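Local coordinates for proximal thread matrix protein 1 (Mytilus galloprovincialis, PDB 4CN9), which probably binds collagen in the mussel byssus through two von Willebrand factor type A domains, and carries zinc, one ion of it in a MIDAS motif, at residues T196-G201 against D239-V244; Q213-T216 against Y220-T223; K277-D282 against I366-G371. All coordinates share one frame; numbering follows the deposited sequence.

Overall arrangement
Contacts 1 and 2 lie at the first von Willebrand factor type A domain; contact 1 also takes in the start of the separate antiparallel sheet. Contact 3 belongs to the second, with its centre 28 to 30 Å from theirs. Contacts 1 and 2 have centres 8 Å apart and share a sheet, joined by the A199 O to L222 N and V197 N to T216 OG1 bonds. Contact 1 is buried, but a water bridges its margin. Contact 2 is partly buried and combines an alanine methyl packed on Y220 and V221 with a CH-pi contact of T216 CB over the Y220 ring. Contact 3 is a buried helix-on-sheet contact of leucine, phenylalanine and methionine.

Contact 1: T196-G201 against D239-V244; sequences TVIAIG and DLACEV
I198 reaches L240 and A241 through its side-chain torsions. CG1 lies anti to the carbonyl carbon, chi1 -66°, and chi2 of 152° extends CD1 from the sheet toward helix 234-241. The setting is the alpha/beta fold of the von Willebrand factor type A domain, with a helix lying on the central sheet. CD1 of I198 does most of the touching. I198 CD1 ends against the start of A241, 3.6 Å from A241 N. The same I198 CD1 lies 4.0 Å from the methyl A241 CB and 3.9 Å from L240 CB. The leucine offers the base of its side chain to I198, while its branched end packs on Y220 and L222. The two side chains run at a slant to each other. I198 also rests on I170 of the adjacent strand 166-173.

The helix stops just beyond this point. E243 N bonds to L240 O at 3.2 Å across the turn. C242 is the first residue to leave helical geometry, and its SG forms the disulfide with C50. Strand 243-247 then begins. A water bridges the two segments at this turn. It lies 3.2 Å from T196 OG1 and 2.9 Å from E243 O, to which it can donate.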
loop_
_atom_site.group_PDB
_atom_site.type_symbol
_atom_site.label_atom_id
_atom_site.label_comp_id
_atom_site.label_asym_id
_atom_site.label_seq_id
_atom_site.Cartn_x
_atom_site.Cartn_y
_atom_site.Cartn_z
ATOM N N THR A 196 3.772 8.847 -1.278
ATOM C CA THR A 196 3.289 7.693 -2.032
ATOM C C THR A 196 4.456 7.122 -2.824
ATOM O O THR A 196 5.192 7.879 -3.460
ATOM C CB THR A 196 2.180 8.085 -3.032
ATOM O OG1 THR A 196 1.094 8.699 -2.337
ATOM C CG2 THR A 196 1.657 6.867 -3.786
ATOM N N VAL A 197 4.623 5.800 -2.791
ATOM C CA VAL A 197 5.682 5.149 -3.533
ATOM C C VAL A 197 5.127 4.123 -4.541
ATOM O O VAL A 197 4.396 3.191 -4.184
ATOM C CB VAL A 197 6.698 4.485 -2.589
ATOM C CG1 VAL A 197 7.835 3.882 -3.375
ATOM C CG2 VAL A 197 7.226 5.502 -1.577
ATOM N N ILE A 198 5.469 4.332 -5.807
ATOM C CA ILE A 198 5.120 3.402 -6.877
ATOM C C ILE A 198 6.426 2.785 -7.350
ATOM O O ILE A 198 7.435 3.489 -7.504
ATOM C CB ILE A 198 4.406 4.134 -8.046
ATOM C CG1 ILE A 198 3.045 4.653 -7.578
ATOM C CG2 ILE A 198 4.235 3.213 -9.253
ATOM C CD1 ILE A 198 2.545 5.900 -8.316
ATOM N N ALA A 199 6.424 1.472 -7.543
ATOM C CA ALA A 199 7.615 0.757 -7.975
ATOM C C ALA A 199 7.359 0.011 -9.294
ATOM O O ALA A 199 6.399 -0.750 -9.411
ATOM C CB ALA A 199 8.044 -0.234 -6.900
ATOM N N ILE A 200 8.221 0.251 -10.273
ATOM C CA ILE A 200 8.192 -0.443 -11.555
ATOM C C ILE A 200 9.428 -1.318 -11.723
ATOM O O ILE A 200 10.582 -0.842 -11.665
ATOM C CB ILE A 200 8.137 0.537 -12.733
ATOM C CG1 ILE A 200 6.923 1.454 -12.615
ATOM C CG2 ILE A 200 8.113 -0.244 -14.061
ATOM C CD1 ILE A 200 6.993 2.709 -13.441
ATOM N N GLY A 201 9.175 -2.602 -11.938
ATOM C CA GLY A 201 10.213 -3.587 -12.148
ATOM C C GLY A 201 10.256 -4.018 -13.604
ATOM O O GLY A 201 9.234 -4.340 -14.200
ATOM N N ASP A 239 -2.869 6.214 -12.762
ATOM C CA ASP A 239 -4.003 5.867 -11.907
ATOM C C ASP A 239 -3.581 5.774 -10.451
ATOM O O ASP A 239 -4.287 6.255 -9.570
ATOM C CB ASP A 239 -4.625 4.533 -12.334
ATOM C CG ASP A 239 -5.423 4.646 -13.624
ATOM O OD1 ASP A 239 -5.729 5.782 -14.037
ATOM O OD2 ASP A 239 -5.742 3.597 -14.218
ATOM N N LEU A 240 -2.435 5.138 -10.207
ATOM C CA LEU A 240 -1.901 5.022 -8.843
ATOM C C LEU A 240 -1.374 6.354 -8.319
ATOM O O LEU A 240 -1.532 6.667 -7.133
ATOM C CB LEU A 240 -0.793 3.971 -8.790
ATOM C CG LEU A 240 -1.179 2.524 -9.090
ATOM C CD1 LEU A 240 0.047 1.706 -9.481
ATOM C CD2 LEU A 240 -1.865 1.906 -7.878
ATOM N N ALA A 241 -0.741 7.142 -9.188
ATOM C CA ALA A 241 -0.210 8.442 -8.777
ATOM C C ALA A 241 -1.343 9.374 -8.408
ATOM O O ALA A 241 -1.183 10.250 -7.558
ATOM C CB ALA A 241 0.619 9.063 -9.886
ATOM N N CYS A 242 -2.493 9.183 -9.052
ATOM C CA CYS A 242 -3.628 10.063 -8.838
ATOM C C CYS A 242 -4.583 9.508 -7.780
ATOM O O CYS A 242 -5.668 10.046 -7.584
ATOM C CB CYS A 242 -4.391 10.269 -10.153
ATOM S SG CYS A 242 -4.919 11.965 -10.431
ATOM N N GLU A 243 -4.189 8.416 -7.130
ATOM C CA GLU A 243 -4.961 7.861 -6.031
ATOM C C GLU A 243 -4.688 8.694 -4.782
ATOM O O GLU A 243 -3.559 8.776 -4.322
ATOM C CB GLU A 243 -4.564 6.404 -5.799
ATOM C CG GLU A 243 -5.430 5.648 -4.805
ATOM C CD GLU A 243 -6.770 5.214 -5.385
ATOM O OE1 GLU A 243 -7.001 5.410 -6.596
ATOM O OE2 GLU A 243 -7.593 4.668 -4.626
ATOM N N VAL A 244 -5.709 9.346 -4.244
ATOM C CA VAL A 244 -5.500 10.139 -3.040
ATOM C C VAL A 244 -6.044 9.393 -1.834
ATOM O O VAL A 244 -7.228 9.079 -1.762
ATOM C CB VAL A 244 -6.130 11.532 -3.141
ATOM C CG1 VAL A 244 -5.888 12.309 -1.853
ATOM C CG2 VAL A 244 -5.549 12.284 -4.335
HETATM O O HOH W 1 -1.035 10.258 -4.132
#

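Contact 2: Q213-T216 against Y220-T223; sequences QIAT and YVLT
A215 O and Q213 O both grip K191 NZ, and I214 O adds a weak bond. Three carbonyls at the end of helix 208-214 thus gather on one ammonium group. A215 is the first residue to leave the helix, and it carries the apolar side of the contact. Its methyl CB meets two consecutive residues of the other segment. A215 CB lies 3.8 Å from V221 CG2 and 3.9 Å from Y220 CB. V221 touches with one methyl, CG2.

T216 follows and lies over the Y220 ring. T216 CB stands 4.1 Å from the centroid of the Y220 ring and only 15° off the ring normal. This is a CH-pi contact over the face, offset toward the rim. The nearest ring atom is Y220 CD2, 3.9 Å from T216 CB. The hydroxyl of T216 is used elsewhere. With chi1 at -68°, OG1 lies anti to the carbonyl carbon, where it accepts a hydrogen bond from V197 N. The backbone of T216 is bonded to V197 as well. These two bonds fix the threonine on strand 195-202 and so hold its CB in place above the tyrosine.

Y220 is buried among further residues. Its side chain touches T196 and I198 of strand 195-202 and C245 of strand 243-247, and its hydroxyl end lies against E243. From Y220 the chain enters strand 221-224, the outermost strand at this end of the sheet. L222 N there bonds to A199 O. Strand 195-202, helix 208-214 and strand 221-224 together make a beta-alpha-beta crossover, the repeating unit of the Rossmann-like von Willebrand factor type A fold.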
loop_
_atom_site.group_PDB
_atom_site.type_symbol
_atom_site.label_atom_id
_atom_site.label_comp_id
_atom_site.label_asym_id
_atom_site.label_seq_id
_atom_site.Cartn_x
_atom_site.Cartn_y
_atom_site.Cartn_z
ATOM N N GLN A 213 7.561 -4.543 -0.672
ATOM C CA GLN A 213 7.838 -3.992 0.647
ATOM C C GLN A 213 8.071 -2.478 0.562
ATOM O O GLN A 213 7.707 -1.743 1.475
ATOM C CB GLN A 213 9.084 -4.631 1.257
ATOM C CG GLN A 213 9.029 -6.125 1.503
ATOM C CD GLN A 213 10.268 -6.632 2.243
ATOM O OE1 GLN A 213 11.369 -6.696 1.680
ATOM N NE2 GLN A 213 10.096 -6.971 3.519
ATOM N N ILE A 214 8.682 -2.036 -0.537
ATOM C CA ILE A 214 9.026 -0.623 -0.762
ATOM C C ILE A 214 7.822 0.246 -1.096
ATOM O O ILE A 214 7.663 1.336 -0.550
ATOM C CB ILE A 214 10.072 -0.505 -1.902
ATOM C CG1 ILE A 214 11.416 -1.055 -1.427
ATOM C CG2 ILE A 214 10.243 0.930 -2.345
ATOM C CD1 ILE A 214 12.400 -1.351 -2.539
ATOM N N ALA A 215 6.973 -0.246 -1.994
ATOM C CA ALA A 215 5.815 0.494 -2.464
ATOM C C ALA A 215 4.777 0.734 -1.349
ATOM O O ALA A 215 4.804 0.092 -0.290
ATOM C CB ALA A 215 5.178 -0.238 -3.647
ATOM N N THR A 216 3.877 1.674 -1.594
ATOM C CA THR A 216 2.825 2.025 -0.631
ATOM C C THR A 216 1.960 0.804 -0.273
ATOM O O THR A 216 1.639 0.592 0.898
ATOM C CB THR A 216 1.973 3.172 -1.177
ATOM O OG1 THR A 216 2.773 4.366 -1.218
ATOM C CG2 THR A 216 0.726 3.419 -0.303
ATOM N N TYR A 220 0.778 -1.261 -5.767
ATOM C CA TYR A 220 1.520 -0.132 -6.326
ATOM C C TYR A 220 2.828 -0.592 -6.983
ATOM O O TYR A 220 3.694 0.234 -7.324
ATOM C CB TYR A 220 1.830 0.887 -5.230
ATOM C CG TYR A 220 0.640 1.701 -4.782
ATOM C CD1 TYR A 220 -0.491 1.087 -4.243
ATOM C CD2 TYR A 220 0.655 3.082 -4.870
ATOM C CE1 TYR A 220 -1.573 1.832 -3.827
ATOM C CE2 TYR A 220 -0.436 3.845 -4.456
ATOM C CZ TYR A 220 -1.536 3.216 -3.925
ATOM O OH TYR A 220 -2.609 3.969 -3.503
ATOM N N VAL A 221 2.990 -1.904 -7.134
ATOM C CA VAL A 221 4.122 -2.475 -7.856
ATOM C C VAL A 221 3.664 -2.906 -9.240
ATOM O O VAL A 221 2.707 -3.670 -9.371
ATOM C CB VAL A 221 4.702 -3.703 -7.154
ATOM C CG1 VAL A 221 5.836 -4.310 -8.005
ATOM C CG2 VAL A 221 5.201 -3.346 -5.755
ATOM N N LEU A 222 4.332 -2.397 -10.268
ATOM C CA LEU A 222 4.031 -2.767 -11.647
ATOM C C LEU A 222 5.252 -3.444 -12.263
ATOM O O LEU A 222 6.389 -3.070 -11.981
ATOM C CB LEU A 222 3.647 -1.533 -12.447
ATOM C CG LEU A 222 2.467 -0.742 -11.875
ATOM C CD1 LEU A 222 2.300 0.528 -12.640
ATOM C CD2 LEU A 222 1.191 -1.556 -11.893
ATOM N N THR A 223 5.018 -4.465 -13.080
ATOM C CA THR A 223 6.115 -5.221 -13.677
ATOM C C THR A 223 5.919 -5.359 -15.184
ATOM O O THR A 223 4.799 -5.364 -15.685
ATOM C CB THR A 223 6.248 -6.631 -13.062
ATOM O OG1 THR A 223 5.067 -7.389 -13.346
ATOM C CG2 THR A 223 6.441 -6.550 -11.554
#

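Contact 3: K277-D282 against I366-G371; sequences KNFMKD and ILLTDG
I366 stands two residues ahead of L368, the strand residue that meets F279 and M280 of the helix. It belongs to the same strand, 362-369, and packs on F257 of the neighbouring strand 253-260 and on A437.

L368 carries the contact, with one methyl for each helix partner. L368 CD1 lies 4.0 Å from M280 SD and 4.1 Å from M280 CG. L368 CD2 lies 4.1 Å from F279 CE2 and about as far from F279 CD2. F279 reaches it with CG anti to the backbone N, chi1 175°, which swings the ring down from the helix. The M280 chain slides past the leucine in the opposite direction. All three side chains are buried. With an alanine in place of L368, the F279 ring and the M280 sulfur would probably each lose their methyl partner, and a gap would open under the helix.

T369 next closes a small turn. T369 OG1 donates to G371 O at 3.0 Å, with the donor tilted 23° from the carbonyl plane. D370 lies between them. Its N bonds to D260 OD2, and its OD2 bonds to S264 OG. By sequence D370, D260 and S264 match D174, D61 and S65. In the first domain S63, S65 and D174 hold the zinc here, so the match is consistent with a MIDAS-like site.

On the helix, K281 NZ bonds to N278 OD1 at 3.2 Å and makes a salt bridge with D326, well away from the leucine. The helix is wedged between its neighbours. M280 touches F257 and F259 of strand 253-260 and I325 of helix 318-327, while F279 packs on M430 of helix 430-437.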
loop_
_atom_site.group_PDB
_atom_site.type_symbol
_atom_site.label_atom_id
_atom_site.label_comp_id
_atom_site.label_asym_id
_atom_site.label_seq_id
_atom_site.Cartn_x
_atom_site.Cartn_y
_atom_site.Cartn_z
ATOM N N LYS A 277 -12.545 -9.210 21.535
ATOM C CA LYS A 277 -13.809 -8.535 21.254
ATOM C C LYS A 277 -13.759 -7.055 21.639
ATOM O O LYS A 277 -14.238 -6.195 20.892
ATOM C CB LYS A 277 -14.962 -9.222 21.978
ATOM C CG LYS A 277 -15.305 -10.592 21.443
ATOM C CD LYS A 277 -16.312 -11.262 22.367
ATOM C CE LYS A 277 -16.977 -12.442 21.715
ATOM N NZ LYS A 277 -17.870 -13.151 22.693
ATOM N N ASN A 278 -13.180 -6.745 22.800
ATOM C CA ASN A 278 -13.099 -5.355 23.234
ATOM C C ASN A 278 -12.270 -4.531 22.257
ATOM O O ASN A 278 -12.573 -3.372 22.001
ATOM C CB ASN A 278 -12.502 -5.246 24.637
ATOM C CG ASN A 278 -13.437 -5.769 25.726
ATOM O OD1 ASN A 278 -14.600 -6.103 25.475
ATOM N ND2 ASN A 278 -12.928 -5.824 26.951
ATOM N N PHE A 279 -11.224 -5.135 21.701
ATOM C CA PHE A 279 -10.387 -4.454 20.717
ATOM C C PHE A 279 -11.237 -4.062 19.506
ATOM O O PHE A 279 -11.210 -2.923 19.058
ATOM C CB PHE A 279 -9.216 -5.375 20.353
ATOM C CG PHE A 279 -8.322 -4.872 19.248
ATOM C CD1 PHE A 279 -7.390 -3.887 19.483
ATOM C CD2 PHE A 279 -8.362 -5.450 17.995
ATOM C CE1 PHE A 279 -6.546 -3.452 18.482
ATOM C CE2 PHE A 279 -7.507 -5.019 16.983
ATOM C CZ PHE A 279 -6.600 -4.031 17.234
ATOM N N MET A 280 -12.028 -4.996 18.996
ATOM C CA MET A 280 -12.880 -4.711 17.848
ATOM C C MET A 280 -13.977 -3.687 18.159
ATOM O O MET A 280 -14.252 -2.795 17.349
ATOM C CB MET A 280 -13.472 -6.014 17.317
ATOM C CG MET A 280 -12.388 -6.915 16.779
ATOM S SD MET A 280 -12.962 -8.474 16.118
ATOM C CE MET A 280 -13.730 -9.203 17.569
ATOM N N LYS A 281 -14.602 -3.808 19.327
ATOM C CA LYS A 281 -15.588 -2.823 19.766
ATOM C C LYS A 281 -14.984 -1.418 19.904
ATOM O O LYS A 281 -15.626 -0.433 19.551
ATOM C CB LYS A 281 -16.233 -3.274 21.084
ATOM C CG LYS A 281 -17.187 -4.427 20.893
ATOM C CD LYS A 281 -17.305 -5.304 22.131
ATOM C CE LYS A 281 -17.604 -4.490 23.352
ATOM N NZ LYS A 281 -17.604 -5.280 24.610
ATOM N N ASP A 282 -13.752 -1.327 20.408
ATOM C CA ASP A 282 -13.074 -0.041 20.525
ATOM C C ASP A 282 -12.834 0.594 19.156
ATOM O O ASP A 282 -12.962 1.803 18.992
ATOM C CB ASP A 282 -11.757 -0.164 21.299
ATOM C CG ASP A 282 -11.972 -0.412 22.796
ATOM O OD1 ASP A 282 -13.121 -0.302 23.256
ATOM O OD2 ASP A 282 -10.991 -0.725 23.509
ATOM N N ILE A 366 -10.000 -6.365 8.474
ATOM C CA ILE A 366 -9.062 -6.447 9.566
ATOM C C ILE A 366 -9.096 -7.889 10.041
ATOM O O ILE A 366 -10.101 -8.340 10.567
ATOM C CB ILE A 366 -9.456 -5.541 10.722
ATOM C CG1 ILE A 366 -9.508 -4.081 10.258
ATOM C CG2 ILE A 366 -8.470 -5.695 11.870
ATOM C CD1 ILE A 366 -10.147 -3.155 11.253
ATOM N N LEU A 367 -7.987 -8.593 9.855
ATOM C CA LEU A 367 -7.887 -10.000 10.222
ATOM C C LEU A 367 -7.034 -10.179 11.476
ATOM O O LEU A 367 -5.963 -9.563 11.620
ATOM C CB LEU A 367 -7.305 -10.808 9.067
ATOM C CG LEU A 367 -7.310 -12.329 9.243
ATOM C CD1 LEU A 367 -7.605 -13.029 7.925
ATOM C CD2 LEU A 367 -6.007 -12.809 9.825
ATOM N N LEU A 368 -7.515 -11.036 12.371
ATOM C CA LEU A 368 -6.829 -11.360 13.617
ATOM C C LEU A 368 -6.707 -12.882 13.757
ATOM O O LEU A 368 -7.706 -13.592 13.652
ATOM C CB LEU A 368 -7.622 -10.811 14.812
ATOM C CG LEU A 368 -7.702 -9.311 15.098
ATOM C CD1 LEU A 368 -9.138 -8.781 15.140
ATOM C CD2 LEU A 368 -6.992 -9.043 16.442
ATOM N N THR A 369 -5.498 -13.383 14.000
ATOM C CA THR A 369 -5.306 -14.823 14.206
ATOM C C THR A 369 -4.259 -15.144 15.276
ATOM O O THR A 369 -3.291 -14.399 15.470
ATOM C CB THR A 369 -4.884 -15.533 12.905
ATOM O OG1 THR A 369 -4.937 -16.954 13.094
ATOM C CG2 THR A 369 -3.477 -15.115 12.484
ATOM N N ASP A 370 -4.472 -16.269 15.952
ATOM C CA ASP A 370 -3.527 -16.814 16.908
ATOM C C ASP A 370 -2.981 -18.180 16.439
ATOM O O ASP A 370 -2.337 -18.877 17.201
ATOM C CB ASP A 370 -4.171 -16.930 18.307
ATOM C CG ASP A 370 -4.834 -18.306 18.579
ATOM O OD1 ASP A 370 -5.414 -18.946 17.660
ATOM O OD2 ASP A 370 -4.781 -18.747 19.758
ATOM N N GLY A 371 -3.221 -18.539 15.183
ATOM C CA GLY A 371 -2.729 -19.801 14.648
ATOM C C GLY A 371 -2.324 -19.748 13.187
ATOM O O GLY A 371 -2.577 -18.767 12.497
#